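Serine/threonine-protein kinase/endoribonuclease IRE1 (Saccharomyces cerevisiae, PDB 2BE1) senses unfolded proteins in the endoplasmic reticulum through its lumenal domain, then activates itself and splices HAC1 precursor mRNA to switch on the unfolded protein response. Local coordinates at residues D212-A217 / L224-L229. Residues are numbered along the deposited sequence; the frame is centred on the assembly and turned at random.
Sequences DGMCIA and LLASDL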
loop_
_atom_site.group_PDB
_atom_site.type_symbol
_atom_site.label_atom_id
_atom_site.label_comp_id
_atom_site.label_asym_id
_atom_site.label_seq_id
_atom_site.Cartn_x
_atom_site.Cartn_y
_atom_site.Cartn_z
ATOM N N ASP A 212 14.428 0.188 31.974
ATOM C CA ASP A 212 15.826 0.045 32.330
ATOM C C ASP A 212 16.480 1.359 32.647
ATOM O O ASP A 212 16.105 2.376 32.105
ATOM C CB ASP A 212 16.476 -0.408 31.048
ATOM C CG ASP A 212 17.444 -1.381 31.289
ATOM O OD1 ASP A 212 17.784 -1.395 32.458
ATOM O OD2 ASP A 212 17.828 -2.116 30.375
ATOM N N GLY A 213 17.516 1.392 33.437
ATOM C CA GLY A 213 18.280 2.648 33.395
ATOM C C GLY A 213 18.863 2.933 31.993
ATOM O O GLY A 213 18.922 4.091 31.526
ATOM N N MET A 214 19.267 1.830 31.345
ATOM C CA MET A 214 19.979 1.772 30.057
ATOM C C MET A 214 19.296 2.544 28.957
ATOM O O MET A 214 18.219 3.149 29.133
ATOM C CB MET A 214 20.192 0.308 29.565
ATOM C CG MET A 214 21.500 -0.375 29.981
ATOM S SD MET A 214 22.870 0.816 30.164
ATOM C CE MET A 214 22.559 1.458 31.847
ATOM N N CYS A 215 19.901 2.455 27.785
ATOM C CA CYS A 215 19.602 3.396 26.753
ATOM C C CYS A 215 20.651 3.199 25.614
ATOM O O CYS A 215 21.813 3.635 25.730
ATOM C CB CYS A 215 19.719 4.744 27.441
ATOM S SG CYS A 215 20.073 5.949 26.289
ATOM N N ILE A 216 20.293 2.483 24.556
ATOM C CA ILE A 216 21.355 2.013 23.716
ATOM C C ILE A 216 21.092 2.596 22.323
ATOM O O ILE A 216 19.956 2.892 22.034
ATOM C CB ILE A 216 21.522 0.484 23.741
ATOM C CG1 ILE A 216 20.911 -0.036 22.500
ATOM C CG2 ILE A 216 20.850 -0.249 24.914
ATOM C CD1 ILE A 216 21.753 -1.047 21.872
ATOM N N ALA A 217 22.141 2.802 21.509
ATOM C CA ALA A 217 22.060 3.466 20.195
ATOM C C ALA A 217 23.120 2.946 19.208
ATOM O O ALA A 217 24.122 2.396 19.632
ATOM C CB ALA A 217 22.226 4.957 20.351
ATOM N N LEU A 224 26.927 -1.024 18.603
ATOM C CA LEU A 224 25.959 -0.453 19.531
ATOM C C LEU A 224 26.685 0.119 20.745
ATOM O O LEU A 224 27.573 -0.519 21.322
ATOM C CB LEU A 224 24.912 -1.493 19.976
ATOM C CG LEU A 224 23.612 -1.657 19.150
ATOM C CD1 LEU A 224 23.429 -0.691 17.976
ATOM C CD2 LEU A 224 23.343 -3.102 18.677
ATOM N N LEU A 225 26.304 1.332 21.119
ATOM C CA LEU A 225 26.772 1.949 22.333
ATOM C C LEU A 225 25.583 2.154 23.268
ATOM O O LEU A 225 24.597 2.740 22.870
ATOM C CB LEU A 225 27.427 3.278 21.992
ATOM C CG LEU A 225 27.550 4.249 23.153
ATOM C CD1 LEU A 225 28.622 3.751 24.082
ATOM C CD2 LEU A 225 27.960 5.618 22.644
ATOM N N ALA A 226 25.707 1.637 24.497
ATOM C CA ALA A 226 24.754 1.797 25.630
ATOM C C ALA A 226 25.277 2.783 26.626
ATOM O O ALA A 226 26.385 2.631 27.151
ATOM C CB ALA A 226 24.555 0.507 26.355
ATOM N N SER A 227 24.471 3.777 26.934
ATOM C CA SER A 227 24.825 4.677 28.010
ATOM C C SER A 227 23.724 4.788 29.087
ATOM O O SER A 227 22.538 4.460 28.857
ATOM C CB SER A 227 25.112 6.029 27.412
ATOM O OG SER A 227 23.949 6.447 26.721
ATOM N N ASP A 228 24.125 5.269 30.261
ATOM C CA ASP A 228 23.167 5.475 31.334
ATOM C C ASP A 228 22.320 6.669 31.024
ATOM O O ASP A 228 22.729 7.587 30.283
ATOM C CB ASP A 228 23.825 5.622 32.712
ATOM C CG ASP A 228 24.157 7.055 33.058
ATOM O OD1 ASP A 228 24.997 7.673 32.361
ATOM O OD2 ASP A 228 23.582 7.546 34.051
ATOM N N LEU A 229 21.129 6.647 31.612
ATOM C CA LEU A 229 20.145 7.637 31.280
ATOM C C LEU A 229 20.346 8.949 32.045
ATOM O O LEU A 229 20.201 10.054 31.469
ATOM C CB LEU A 229 18.757 7.081 31.464
ATOM C CG LEU A 229 17.896 7.915 30.537
ATOM C CD1 LEU A 229 17.821 7.235 29.154
ATOM C CD2 LEU A 229 16.511 8.213 31.136
#
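Ile216 and Leu224 make the buried, closely packed end of this contact in the lumenal sensor domain; their side chains cross obliquely, Ile216 CD1 3.4 Å from Leu224 CG. Branched aliphatic side chains suit this end because they meet apolar neighbours such as Trp236 and Leu248. On the face that Ile216 shares with Ala226, Ile216 CG2 meets Ala226 CB at 4.0 Å, and a methyl suits that place because the two backbones draw together in this antiparallel non-hydrogen-bonded pair, with Ile216 CA 3.9 Å from Ala226 CA. Next to it, Ala217 and Leu225 form a hydrogen-bonded pair: Ala217 N gives to Leu225 O, and Leu225 N returns a bond to Ala217 O. Ser227 N adds a third bond, to Cys215 O at 2.9 Å. An alanine in place of Leu224 would probably leave Ile216 CD1 without much of its packing and open a gap toward Trp236 and Phe241.

Beyond the Ser227-Cys215 bond the segments are held more loosely, and the side chains here are partly exposed apart from the buried Cys215 and Asp228. Met214, its chain bent at chi2 and chi3, brings SD only to 4.2 Å from Ala226 CB; a long, flexible thioether can reach back in this way. Cys215 CB touches Leu229 CD1 at 3.6 Å. Asp228 turns its carboxylate elsewhere, OD1 taking Ile233 N and a salt bridge from Arg235, and OD2 taking Phe231 N, which ties down the turn into the next strand.

The pair is a beta hairpin, strands 216-219 and 223-227, with strand 234-237 completing a three-stranded antiparallel sheet beyond 223-227. Ile216 reaches Leu13 of strand 8-17 and Leu248 of strand 245-254, and Leu224 reaches Ile245, joining the hairpin to the neighbouring five-stranded sheet.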